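Local coordinates for pyridoxal kinase (Lactobacillus plantarum, PDB 3H74), which probably catalyses the ATP-dependent transfer of a phosphate group to pyridoxal, giving pyridoxal 5'-phosphate, the cofactor form of vitamin B6, at residues S22-P25 with V26-M30; Q63-A66 with H67-R70; V125-M128 with R129-I132; W191-E194 with A195-Q199; Q252-D256 with D257-V261. One frame throughout, in Å; residues are numbered along the deposited sequence. Where two conformers were deposited one is given.

Interaction 1 of 5, residues S22-P25 with V26-M30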
loop_
_atom_site.group_PDB
_atom_site.type_symbol
_atom_site.label_atom_id
_atom_site.label_comp_id
_atom_site.label_asym_id
_atom_site.label_seq_id
_atom_site.Cartn_x
_atom_site.Cartn_y
_atom_site.Cartn_z
ATOM N N SER A 22 -7.612 7.558 -4.851
ATOM C CA SER A 22 -7.689 6.435 -5.781
ATOM C C SER A 22 -8.158 5.150 -5.100
ATOM O O SER A 22 -8.847 4.343 -5.721
ATOM C CB SER A 22 -6.373 6.232 -6.529
ATOM O OG SER A 22 -5.311 6.031 -5.628
ATOM N N ALA A 23 -7.819 4.965 -3.823
ATOM C CA ALA A 23 -8.284 3.787 -3.100
ATOM C C ALA A 23 -9.804 3.773 -2.948
ATOM O O ALA A 23 -10.423 2.713 -3.051
ATOM C CB ALA A 23 -7.611 3.688 -1.749
ATOM N N LEU A 24 -10.407 4.936 -2.707
ATOM C CA LEU A 24 -11.854 5.007 -2.531
ATOM C C LEU A 24 -12.627 4.483 -3.741
ATOM O O LEU A 24 -13.466 3.589 -3.590
ATOM C CB LEU A 24 -12.312 6.422 -2.144
ATOM C CG LEU A 24 -12.818 6.595 -0.715
ATOM C CD1 LEU A 24 -12.975 8.069 -0.402
ATOM C CD2 LEU A 24 -14.137 5.845 -0.488
ATOM N N PRO A 25 -12.387 5.046 -4.940
ATOM C CA PRO A 25 -13.071 4.508 -6.119
ATOM C C PRO A 25 -12.801 3.017 -6.360
ATOM O O PRO A 25 -13.735 2.262 -6.639
ATOM C CB PRO A 25 -12.520 5.372 -7.269
ATOM C CG PRO A 25 -12.154 6.667 -6.600
ATOM C CD PRO A 25 -11.582 6.232 -5.284
ATOM N N VAL A 26 -11.550 2.586 -6.237
ATOM C CA VAL A 26 -11.201 1.205 -6.517
ATOM C C VAL A 26 -11.918 0.234 -5.573
ATOM O O VAL A 26 -12.550 -0.730 -6.012
ATOM C CB VAL A 26 -9.667 1.023 -6.473
ATOM C CG1 VAL A 26 -9.279 -0.455 -6.453
ATOM C CG2 VAL A 26 -9.018 1.729 -7.662
ATOM N N LEU A 27 -11.839 0.493 -4.273
ATOM C CA LEU A 27 -12.411 -0.427 -3.305
ATOM C C LEU A 27 -13.936 -0.353 -3.268
ATOM O O LEU A 27 -14.603 -1.359 -3.056
ATOM C CB LEU A 27 -11.766 -0.230 -1.934
ATOM C CG LEU A 27 -10.316 -0.749 -1.905
ATOM C CD1 LEU A 27 -9.543 -0.120 -0.757
ATOM C CD2 LEU A 27 -10.258 -2.272 -1.842
ATOM N N THR A 28 -14.491 0.823 -3.517
ATOM C CA THR A 28 -15.940 0.939 -3.682
ATOM C C THR A 28 -16.395 0.082 -4.867
ATOM O O THR A 28 -17.361 -0.679 -4.752
ATOM C CB THR A 28 -16.356 2.405 -3.861
ATOM O OG1 THR A 28 -15.993 3.137 -2.688
ATOM C CG2 THR A 28 -17.863 2.539 -4.065
ATOM N N ALA A 29 -15.686 0.165 -5.991
ATOM C CA ALA A 29 -16.049 -0.635 -7.160
ATOM C C ALA A 29 -15.957 -2.123 -6.859
ATOM O O ALA A 29 -16.713 -2.921 -7.410
ATOM C CB ALA A 29 -15.174 -0.270 -8.348
HETATM N N MSE A 30 -15.062 -2.505 -5.965
HETATM C CA MSE A 30 -14.887 -3.899 -5.544
HETATM C C MSE A 30 -15.857 -4.291 -4.428
HETATM O O MSE A 30 -15.656 -5.299 -3.818
HETATM C CB MSE A 30 -13.416 -4.140 -5.105
HETATM C CG MSE A 30 -12.374 -3.899 -6.281
HETATM SE SE MSE A 30 -10.442 -4.228 -5.888
HETATM C CE MSE A 30 -11.322 -5.913 -5.231
#

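Interaction 2 of 5, residues Q63-A66 with H67-R70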
loop_
_atom_site.group_PDB
_atom_site.type_symbol
_atom_site.label_atom_id
_atom_site.label_comp_id
_atom_site.label_asym_id
_atom_site.label_seq_id
_atom_site.Cartn_x
_atom_site.Cartn_y
_atom_site.Cartn_z
ATOM N N GLN A 63 -8.959 10.625 18.518
ATOM C CA GLN A 63 -10.372 10.917 18.736
ATOM C C GLN A 63 -11.281 10.090 17.839
ATOM O O GLN A 63 -12.358 9.668 18.246
ATOM C CB GLN A 63 -10.641 12.389 18.498
ATOM C CG GLN A 63 -9.793 13.334 19.327
ATOM C CD GLN A 63 -10.171 14.765 19.066
ATOM O OE1 GLN A 63 -11.336 15.146 19.199
ATOM N NE2 GLN A 63 -9.189 15.568 18.662
ATOM N N VAL A 64 -10.853 9.894 16.591
ATOM C CA VAL A 64 -11.578 9.022 15.663
ATOM C C VAL A 64 -11.667 7.607 16.231
ATOM O O VAL A 64 -12.751 7.046 16.329
ATOM C CB VAL A 64 -10.901 8.979 14.269
ATOM C CG1 VAL A 64 -11.603 7.983 13.355
ATOM C CG2 VAL A 64 -10.907 10.354 13.634
ATOM N N PHE A 65 -10.531 7.048 16.630
ATOM C CA PHE A 65 -10.518 5.691 17.151
ATOM C C PHE A 65 -11.336 5.576 18.434
ATOM O O PHE A 65 -12.053 4.593 18.626
ATOM C CB PHE A 65 -9.090 5.203 17.373
ATOM C CG PHE A 65 -8.275 5.090 16.103
ATOM C CD1 PHE A 65 -8.856 4.652 14.907
ATOM C CD2 PHE A 65 -6.926 5.411 16.110
ATOM C CE1 PHE A 65 -8.100 4.548 13.737
ATOM C CE2 PHE A 65 -6.166 5.303 14.941
ATOM C CZ PHE A 65 -6.767 4.879 13.755
ATOM N N ALA A 66 -11.253 6.592 19.297
ATOM C CA ALA A 66 -12.054 6.594 20.528
ATOM C C ALA A 66 -13.546 6.614 20.200
ATOM O O ALA A 66 -14.348 5.892 20.807
ATOM C CB ALA A 66 -11.687 7.780 21.384
ATOM N N HIS A 67 -13.928 7.439 19.225
ATOM C CA HIS A 67 -15.322 7.502 18.814
ATOM C C HIS A 67 -15.806 6.169 18.232
ATOM O O HIS A 67 -16.857 5.651 18.622
ATOM C CB HIS A 67 -15.562 8.641 17.825
ATOM C CG HIS A 67 -16.974 8.713 17.355
ATOM N ND1 HIS A 67 -17.327 9.110 16.079
ATOM C CD2 HIS A 67 -18.130 8.410 17.991
ATOM C CE1 HIS A 67 -18.641 9.060 15.961
ATOM N NE2 HIS A 67 -19.152 8.635 17.104
ATOM N N TRP A 68 -15.052 5.621 17.281
ATOM C CA TRP A 68 -15.436 4.346 16.692
ATOM C C TRP A 68 -15.573 3.251 17.754
ATOM O O TRP A 68 -16.481 2.430 17.675
ATOM C CB TRP A 68 -14.435 3.920 15.633
ATOM C CG TRP A 68 -14.423 4.778 14.395
ATOM C CD1 TRP A 68 -15.312 5.754 14.044
ATOM C CD2 TRP A 68 -13.480 4.691 13.330
ATOM N NE1 TRP A 68 -14.975 6.288 12.819
ATOM C CE2 TRP A 68 -13.854 5.645 12.359
ATOM C CE3 TRP A 68 -12.345 3.897 13.105
ATOM C CZ2 TRP A 68 -13.124 5.827 11.176
ATOM C CZ3 TRP A 68 -11.624 4.076 11.932
ATOM C CH2 TRP A 68 -12.022 5.033 10.978
ATOM N N THR A 69 -14.682 3.256 18.743
ATOM C CA THR A 69 -14.761 2.311 19.859
ATOM C C THR A 69 -16.069 2.487 20.639
ATOM O O THR A 69 -16.806 1.518 20.850
ATOM C CB THR A 69 -13.543 2.449 20.781
ATOM O OG1 THR A 69 -12.353 2.145 20.039
ATOM C CG2 THR A 69 -13.643 1.494 21.978
ATOM N N ARG A 70 -16.381 3.723 21.020
ATOM C CA ARG A 70 -17.612 3.986 21.784
ATOM C C ARG A 70 -18.858 3.629 20.973
ATOM O O ARG A 70 -19.861 3.180 21.526
ATOM C CB ARG A 70 -17.685 5.451 22.253
ATOM C CG ARG A 70 -16.578 5.898 23.220
ATOM C CD ARG A 70 -16.780 7.314 23.770
ATOM N NE ARG A 70 -17.042 8.262 22.708
ATOM C CZ ARG A 70 -16.132 9.023 22.102
ATOM N NH1 ARG A 70 -14.853 9.012 22.465
ATOM N NH2 ARG A 70 -16.514 9.822 21.122
HETATM O O HOH W 1 -13.613 10.847 20.523
#

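Interaction 3 of 5, residues V125-M128 with R129-I132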
loop_
_atom_site.group_PDB
_atom_site.type_symbol
_atom_site.label_atom_id
_atom_site.label_comp_id
_atom_site.label_asym_id
_atom_site.label_seq_id
_atom_site.Cartn_x
_atom_site.Cartn_y
_atom_site.Cartn_z
ATOM N N VAL A 125 11.177 3.975 11.189
ATOM C CA VAL A 125 11.353 2.584 10.782
ATOM C C VAL A 125 10.966 1.636 11.920
ATOM O O VAL A 125 10.298 0.625 11.697
ATOM C CB VAL A 125 12.804 2.295 10.311
ATOM C CG1 VAL A 125 12.964 0.845 9.923
ATOM C CG2 VAL A 125 13.157 3.174 9.115
ATOM N N ALA A 126 11.388 1.965 13.140
ATOM C CA ALA A 126 11.054 1.151 14.300
ATOM C C ALA A 126 9.540 1.125 14.546
ATOM O O ALA A 126 8.970 0.073 14.845
ATOM C CB ALA A 126 11.801 1.642 15.530
ATOM N N ALA A 127 8.890 2.280 14.405
ATOM C CA ALA A 127 7.437 2.338 14.533
ATOM C C ALA A 127 6.744 1.473 13.468
ATOM O O ALA A 127 5.754 0.798 13.750
ATOM C CB ALA A 127 6.956 3.773 14.460
HETATM N N MSE A 128 7.289 1.481 12.254
HETATM C CA MSE A 128 6.740 0.681 11.166
HETATM C C MSE A 128 6.879 -0.817 11.456
HETATM O O MSE A 128 5.972 -1.599 11.173
HETATM C CB MSE A 128 7.430 1.030 9.854
HETATM C CG MSE A 128 6.764 0.385 8.650
HETATM SE SE MSE A 128 4.861 0.798 8.466
HETATM C CE MSE A 128 4.971 2.731 8.574
ATOM N N ARG A 129 8.007 -1.216 12.051
ATOM C CA ARG A 129 8.204 -2.620 12.402
ATOM C C ARG A 129 7.141 -3.077 13.418
ATOM O O ARG A 129 6.711 -4.134 13.338
ATOM C CB ARG A 129 9.625 -2.855 12.986
ATOM C CG ARG A 129 10.786 -2.750 11.973
ATOM C CD ARG A 129 12.117 -3.101 12.628
ATOM N NE ARG A 129 13.220 -2.851 11.749
ATOM C CZ ARG A 129 14.187 -2.018 11.993
ATOM N NH1 ARG A 129 14.241 -1.359 13.117
ATOM N NH2 ARG A 129 15.129 -1.874 11.138
ATOM N N GLN A 130 6.732 -2.207 14.298
ATOM C CA GLN A 130 5.631 -2.541 15.215
ATOM C C GLN A 130 4.268 -2.661 14.498
ATOM O O GLN A 130 3.550 -3.540 14.719
ATOM C CB GLN A 130 5.507 -1.500 16.333
ATOM C CG GLN A 130 5.861 -0.146 15.811
ATOM C CD GLN A 130 5.175 1.100 16.467
ATOM O OE1 GLN A 130 5.685 1.574 17.538
ATOM N NE2 GLN A 130 4.077 1.631 15.819
ATOM N N LEU A 131 4.008 -1.713 13.620
ATOM C CA LEU A 131 2.745 -1.676 12.886
ATOM C C LEU A 131 2.561 -2.901 11.973
ATOM O O LEU A 131 1.502 -3.354 11.859
ATOM C CB LEU A 131 2.661 -0.369 12.062
ATOM C CG LEU A 131 1.447 -0.202 11.146
ATOM C CD1 LEU A 131 0.152 -0.273 11.972
ATOM C CD2 LEU A 131 1.558 1.151 10.453
ATOM N N ILE A 132 3.633 -3.385 11.365
ATOM C CA ILE A 132 3.526 -4.535 10.463
ATOM C C ILE A 132 3.394 -5.881 11.178
ATOM O O ILE A 132 3.098 -6.887 10.541
ATOM C CB ILE A 132 4.709 -4.612 9.454
ATOM C CG1 ILE A 132 6.039 -4.892 10.174
ATOM C CG2 ILE A 132 4.733 -3.360 8.555
ATOM C CD1 ILE A 132 7.214 -5.137 9.245
#

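Interaction 4 of 5, residues W191-E194 with A195-Q199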
loop_
_atom_site.group_PDB
_atom_site.type_symbol
_atom_site.label_atom_id
_atom_site.label_comp_id
_atom_site.label_asym_id
_atom_site.label_seq_id
_atom_site.Cartn_x
_atom_site.Cartn_y
_atom_site.Cartn_z
ATOM N N TRP A 191 7.655 -13.241 -3.419
ATOM C CA TRP A 191 7.226 -13.680 -2.096
ATOM C C TRP A 191 7.597 -15.151 -1.901
ATOM O O TRP A 191 7.964 -15.840 -2.862
ATOM C CB TRP A 191 5.713 -13.470 -1.923
ATOM C CG TRP A 191 4.877 -14.472 -2.649
ATOM C CD1 TRP A 191 4.228 -15.535 -2.096
ATOM C CD2 TRP A 191 4.592 -14.516 -4.056
ATOM N NE1 TRP A 191 3.569 -16.242 -3.064
ATOM C CE2 TRP A 191 3.776 -15.642 -4.277
ATOM C CE3 TRP A 191 4.949 -13.715 -5.152
ATOM C CZ2 TRP A 191 3.302 -15.989 -5.543
ATOM C CZ3 TRP A 191 4.482 -14.068 -6.417
ATOM C CH2 TRP A 191 3.665 -15.191 -6.598
ATOM N N LEU A 192 7.490 -15.626 -0.663
ATOM C CA LEU A 192 7.750 -17.033 -0.356
ATOM C C LEU A 192 6.453 -17.820 -0.349
ATOM O O LEU A 192 5.483 -17.412 0.287
ATOM C CB LEU A 192 8.433 -17.169 1.006
ATOM C CG LEU A 192 9.823 -16.556 1.200
ATOM C CD1 LEU A 192 10.219 -16.637 2.665
ATOM C CD2 LEU A 192 10.876 -17.208 0.313
ATOM N N ASP A 193 6.431 -18.937 -1.028
ATOM C CA ASP A 193 5.339 -19.874 -0.935
ATOM C C ASP A 193 5.417 -20.664 0.364
ATOM O O ASP A 193 6.331 -20.513 1.120
ATOM C CB ASP A 193 5.227 -20.768 -2.199
ATOM C CG ASP A 193 6.350 -21.786 -2.351
ATOM O OD1 ASP A 193 7.088 -22.016 -1.466
ATOM O OD2 ASP A 193 6.431 -22.279 -3.443
ATOM N N GLU A 194 4.422 -21.511 0.574
ATOM C CA GLU A 194 4.355 -22.292 1.789
ATOM C C GLU A 194 5.563 -23.202 2.031
ATOM O O GLU A 194 5.871 -23.515 3.145
ATOM C CB GLU A 194 3.121 -23.126 1.744
ATOM C CG GLU A 194 1.931 -22.382 1.986
ATOM C CD GLU A 194 0.985 -23.198 2.848
ATOM O OE1 GLU A 194 1.048 -24.417 2.761
ATOM O OE2 GLU A 194 0.309 -22.617 3.710
ATOM N N ALA A 195 6.195 -23.599 0.936
ATOM C CA ALA A 195 7.330 -24.471 0.908
ATOM C C ALA A 195 8.634 -23.718 1.070
ATOM O O ALA A 195 9.678 -24.289 1.091
ATOM C CB ALA A 195 7.312 -25.278 -0.371
ATOM N N GLY A 196 8.523 -22.401 1.190
ATOM C CA GLY A 196 9.679 -21.532 1.409
ATOM C C GLY A 196 10.459 -21.209 0.148
ATOM O O GLY A 196 11.601 -20.743 0.214
ATOM N N HIS A 197 9.846 -21.464 -1.004
ATOM C CA HIS A 197 10.469 -21.170 -2.285
ATOM C C HIS A 197 10.056 -19.784 -2.758
ATOM O O HIS A 197 8.898 -19.383 -2.601
ATOM C CB HIS A 197 10.092 -22.220 -3.331
ATOM C CG HIS A 197 10.559 -23.602 -2.994
ATOM N ND1 HIS A 197 9.693 -24.661 -2.833
ATOM C CD2 HIS A 197 11.802 -24.096 -2.783
ATOM C CE1 HIS A 197 10.382 -25.750 -2.540
ATOM N NE2 HIS A 197 11.664 -25.434 -2.504
ATOM N N VAL A 198 11.010 -19.063 -3.334
ATOM C CA VAL A 198 10.762 -17.723 -3.855
ATOM C C VAL A 198 9.915 -17.822 -5.112
ATOM O O VAL A 198 10.277 -18.504 -6.083
ATOM C CB VAL A 198 12.079 -16.965 -4.154
ATOM C CG1 VAL A 198 11.801 -15.620 -4.846
ATOM C CG2 VAL A 198 12.873 -16.751 -2.877
ATOM N N GLN A 199 8.769 -17.157 -5.078
ATOM C CA GLN A 199 7.908 -17.064 -6.240
ATOM C C GLN A 199 7.922 -15.639 -6.775
ATOM O O GLN A 199 8.217 -14.689 -6.048
ATOM C CB GLN A 199 6.481 -17.500 -5.899
ATOM C CG GLN A 199 6.347 -18.949 -5.417
ATOM C CD GLN A 199 6.829 -19.977 -6.433
ATOM O OE1 GLN A 199 6.837 -19.731 -7.643
ATOM N NE2 GLN A 199 7.237 -21.139 -5.939
HETATM O O HOH W 2 7.267 -24.633 -4.227
#

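Interaction 5 of 5, residues Q252-D256 with D257-V261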
loop_
_atom_site.group_PDB
_atom_site.type_symbol
_atom_site.label_atom_id
_atom_site.label_comp_id
_atom_site.label_asym_id
_atom_site.label_seq_id
_atom_site.Cartn_x
_atom_site.Cartn_y
_atom_site.Cartn_z
ATOM N N GLN A 252 -3.376 8.384 -22.468
ATOM C CA GLN A 252 -4.076 9.647 -22.298
ATOM C C GLN A 252 -3.264 10.857 -22.749
ATOM O O GLN A 252 -3.800 11.966 -22.807
ATOM C CB GLN A 252 -4.540 9.812 -20.849
ATOM C CG GLN A 252 -5.721 8.923 -20.533
ATOM C CD GLN A 252 -6.169 8.997 -19.094
ATOM O OE1 GLN A 252 -5.631 9.764 -18.304
ATOM N NE2 GLN A 252 -7.162 8.181 -18.748
ATOM N N ASN A 253 -1.987 10.651 -23.071
ATOM C CA ASN A 253 -1.131 11.725 -23.604
ATOM C C ASN A 253 -1.272 12.987 -22.756
ATOM O O ASN A 253 -1.587 14.075 -23.251
ATOM C CB ASN A 253 -1.462 12.015 -25.082
ATOM C CG ASN A 253 -1.273 10.800 -25.980
ATOM O OD1 ASN A 253 -0.458 9.917 -25.700
ATOM N ND2 ASN A 253 -2.027 10.754 -27.072
ATOM N N ARG A 254 -1.039 12.829 -21.460
ATOM C CA ARG A 254 -1.325 13.885 -20.496
ATOM C C ARG A 254 -0.333 15.026 -20.580
ATOM O O ARG A 254 0.852 14.808 -20.797
ATOM C CB ARG A 254 -1.311 13.314 -19.085
ATOM C CG ARG A 254 -2.425 12.324 -18.837
ATOM C CD ARG A 254 -2.287 11.770 -17.448
ATOM N NE ARG A 254 -3.407 10.931 -17.053
ATOM C CZ ARG A 254 -3.563 10.460 -15.821
ATOM N NH1 ARG A 254 -2.658 10.749 -14.890
ATOM N NH2 ARG A 254 -4.610 9.704 -15.541
ATOM N N THR A 255 -0.838 16.243 -20.400
ATOM C CA THR A 255 0.019 17.424 -20.343
ATOM C C THR A 255 0.583 17.627 -18.940
ATOM O O THR A 255 1.654 18.215 -18.781
ATOM C CB THR A 255 -0.726 18.701 -20.775
ATOM O OG1 THR A 255 -1.935 18.823 -20.021
ATOM C CG2 THR A 255 -1.055 18.657 -22.261
ATOM N N ASP A 256 -0.142 17.143 -17.931
ATOM C CA ASP A 256 0.283 17.264 -16.534
ATOM C C ASP A 256 0.712 15.889 -16.021
ATOM O O ASP A 256 -0.133 15.011 -15.802
ATOM C CB ASP A 256 -0.862 17.833 -15.685
ATOM C CG ASP A 256 -0.438 18.191 -14.261
ATOM O OD1 ASP A 256 0.602 17.692 -13.783
ATOM O OD2 ASP A 256 -1.168 18.973 -13.614
ATOM N N ASP A 257 2.015 15.709 -15.826
ATOM C CA ASP A 257 2.543 14.420 -15.363
ATOM C C ASP A 257 2.414 14.178 -13.857
ATOM O O ASP A 257 2.879 13.159 -13.355
ATOM C CB ASP A 257 3.991 14.197 -15.837
ATOM C CG ASP A 257 4.994 15.132 -15.179
ATOM O OD1 ASP A 257 4.625 15.926 -14.286
ATOM O OD2 ASP A 257 6.183 15.072 -15.575
ATOM N N ARG A 258 1.781 15.103 -13.139
ATOM C CA ARG A 258 1.650 14.965 -11.685
ATOM C C ARG A 258 0.468 14.099 -11.253
ATOM O O ARG A 258 0.544 13.423 -10.227
ATOM C CB ARG A 258 1.597 16.338 -11.022
ATOM C CG ARG A 258 2.863 17.150 -11.250
ATOM C CD ARG A 258 2.704 18.605 -10.863
ATOM N NE ARG A 258 1.687 19.278 -11.651
ATOM C CZ ARG A 258 1.464 20.586 -11.608
ATOM N NH1 ARG A 258 2.220 21.357 -10.839
ATOM N NH2 ARG A 258 0.503 21.121 -12.348
ATOM N N GLN A 259 -0.616 14.116 -12.027
ATOM C CA GLN A 259 -1.798 13.337 -11.684
ATOM C C GLN A 259 -1.476 11.849 -11.616
ATOM O O GLN A 259 -0.732 11.333 -12.443
ATOM C CB GLN A 259 -2.909 13.581 -12.703
ATOM C CG GLN A 259 -4.229 12.902 -12.360
ATOM C CD GLN A 259 -5.298 13.148 -13.397
ATOM O OE1 GLN A 259 -5.328 14.208 -14.021
ATOM N NE2 GLN A 259 -6.194 12.179 -13.578
ATOM N N GLY A 260 -2.043 11.167 -10.632
ATOM C CA GLY A 260 -1.836 9.746 -10.488
ATOM C C GLY A 260 -2.404 8.911 -11.624
ATOM O O GLY A 260 -3.139 9.398 -12.493
ATOM N N VAL A 261 -2.055 7.625 -11.590
ATOM C CA VAL A 261 -2.418 6.673 -12.642
ATOM C C VAL A 261 -3.922 6.664 -12.944
ATOM O O VAL A 261 -4.758 6.790 -12.037
ATOM C CB VAL A 261 -1.862 5.263 -12.284
ATOM C CG1 VAL A 261 -2.556 4.673 -11.081
ATOM C CG2 VAL A 261 -1.922 4.326 -13.431
HETATM O O HOH W 3 -0.211 12.337 -14.944
HETATM O O HOH W 4 -6.146 9.433 -12.835
HETATM O O HOH W 5 3.768 17.845 -16.641
#

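Interaction 1 of 5, residues S22-P25 with V26-M30
Leu24 O is gripped twice by Thr28, at 2.7 Å from the hydroxyl OG1 and at 3.0 Å from the backbone N of that threonine. The two donors come in from opposite faces of the carbonyl plane, with OG1 standing 36° out of it. Chi1 of Thr28 (-62°) accounts for this grip: it sets OG1 anti to the carbonyl carbon and beside its own backbone N, so the hydroxyl turns back over the preceding turn. The regular helical bonds run alongside. Leu27 N reaches Ala23 O at 2.9 Å, and Ala29 N reaches Pro25 O at the same 2.9 Å. Pro25 is the irregular point, because its ring nitrogen carries no hydrogen to give to the turn before, and the helix kinks there. Apolar contact between the two turns is light: Ala23 CB lies 4.4 Å from Leu27 CD1, and most of the packing is outward. Helix 19-29 is the helix of the beta-alpha-beta unit formed with strands 4-13 and 32-42. Ala23 and Leu27 rest on Val8 of strand 4-13, Leu24 and Leu27 touch Val34 of strand 32-42, and Val26 and Ala29 meet Ile270 of helix 264-274, with Val26 also reaching Val220 of helix 213-226.

Interaction 2 of 5, residues Q63-A66 with H67-R70
Val64 presses its CG1 methyl onto one face of the Trp68 indole, 3.5 Å from the centroid of the six-membered ring and 19° off the normal, a CH-pi contact between side chains one turn apart on helix 61-70 of the alpha/beta fold. The methyl is available because CG1 lies anti to the backbone N of Val64, which lays this branch alongside the indole, the two side chains pointing the same way. Phe65 meets the same indole from another direction: its CE1 comes to 4.0 Å from Trp68 CZ3, with the ring planes at 66°, an oblique aromatic pair. Next outward is the backbone. Phe65 O accepts both Thr69 OG1 at 2.8 Å and Thr69 N at 3.0 Å, the donors arriving from opposite faces of the carbonyl, and Gln98 also bonds to this hydroxyl. Positioning comes from further partners: Leu37 of strand 32-42 touches Val64, Phe65 and Trp68, the Phe65 ring stacks with Tyr95 of helix 86-98, and Phe75 meets the indole. On the solvent side Arg70 bends at chi3 (-50°), bringing its guanidinium face over the Ala66 carbonyl. There Arg70 NH1 lies 3.6 Å from Ala66 CB and gives a hydrogen bond to a water at 2.9 Å, and this water donates to Gln63 O at 2.9 Å.

Interaction 3 of 5, residues V125-M128 with R129-I132
Val125 places its CG1 methyl under the Arg129 guanidinium, 3.7 Å from the plane of that group and over its centre, while Arg129 N bonds to Val125 O at 3.0 Å. Chi1 of Arg129 (-71°) sets CG beside the backbone N, and the chain then runs extended from CG to NE, passing over the valine to reach the carbonyl of Leu148 through NE and, weakly, that of Leu147 through NH2. A methionine in place of Arg129 would probably leave the Leu148 carbonyl without its charged donor and the Val125 methyl without the flat group that covers it. Ala126 O takes Gln130 N at 3.2 Å, a longer bond. Helix 122-131 lies on the crossover between strands 103-106 and 137-138, parallel neighbours in the main sheet, after the small hairpin of strands 111-112 and 115-116. At Ala127 the model brings the Gln130 side chain implausibly close to the carbonyl, and its placing is doubtful. Met128, a selenomethionine bent at chi2 and chi3, turns SE to within 3.9 Å of Leu131 CD2 and 4.2 Å of Ile132 CG2, and packs outward on Pro108 and Leu110. Met128 O receives Ile132 N at 2.9 Å.

Interaction 4 of 5, residues W191-E194 with A195-Q199
Asp193 OD1 accepts the backbone N of His197 at 2.9 Å and, weakly, that of Ala195, while its partner oxygen OD2 takes Gln199 NE2 at 2.9 Å. The carboxylate thus ties together the end of the hairpin formed by strands 186-192 and 198-204. Its reversal is a type I turn from Asp193 to Gly196 followed by a G1 beta bulge: Gly196 N bonds to Asp193 O at 2.9 Å, Gly196 takes a positive phi of 81°, and Asp193 N bonds to His197 O at 3.0 Å. Chi1 of Asp193 (70°) puts CG between the backbone N and the carbonyl carbon, which folds the carboxylate back over the turn. There a water donates to Asp193 OD2 at 2.6 Å and also bonds to His197 ND1. With an alanine at Asp193, the His197 amide and the Gln199 side-chain nitrogen are likely to lose their acceptors on the one carboxylate, leaving the turn to rely more on its backbone bonds. Leu192 and Val198 pair on one face of the hairpin, CD2 against CG2, and lean on helix 159-167. Trp191 and Gln199 occupy the other face, where Trp191 also packs on Leu235 of helix 231-251. Gln199 N meets Trp191 O at 2.7 Å, almost straight, and Gln199 CB lies over the indole, 3.6 Å from the Trp191 six-membered-ring centroid and 13° off the normal.

Interaction 5 of 5, residues Q252-D256 with D257-V261
Between Arg254 and Gly260 the backbone is irregular, neither helix nor strand; the chain curls back, and the Arg254 side chain spans the bend. Extended from CG to NE, that side chain gives NH1 to Gly260 O at 2.8 Å, the oxygen lying in the guanidinium plane while the nitrogen stands 46° out of the carbonyl plane. At another edge Gln252 OE1 accepts both Arg254 NE, at 2.8 Å, and Arg254 NH2, at 2.9 Å. The Gln259 amide lies over one face of the Arg254 guanidinium, toward its rim, the two planes inclined by 36°. A water accepts from Arg254 NH1 and donates to Asp256 O and Gln259 O. Asp256 closes an Asx turn: OD1 takes Arg258 N at 2.9 Å, and Arg258 NE reaches the same OD1 at 2.9 Å from the opposite face. With Arg258 NH2 on Asp256 OD2 at 3.0 Å, the result is a side-on salt bridge with one nitrogen on each oxygen. This loop joins helix 231-251 to helix 264-274. Beyond it, Arg258 NH1 bonds to Gly48 O, the Arg258 carbonyl accepts from His45 and Asn211, and Gly260 pairs through its backbone with Gly16.

How the interactions relate
The five contacts come one after another along a single chain, interaction 1 first and interaction 5 last, and none touches another. Interactions 1, 2 and 3 lie on helices 19-29, 61-70 and 122-131, associated with the main sheet of a ribokinase-like domain. Interactions 1 and 2 both reach strand 32-42, though their centres are about 24 Å apart; interactions 2 and 3 both contact helix 86-98. Interaction 4 forms the turn end of a hairpin in the separate three-stranded antiparallel sheet, about 39 Å from interaction 2 between centres. Interaction 5, in a helix-to-helix loop, comes within about 6 Å of interaction 1 between nearest atoms and leads into helix 264-274, which interaction 1 packs against. Each contact is local; shared strands and helices link them.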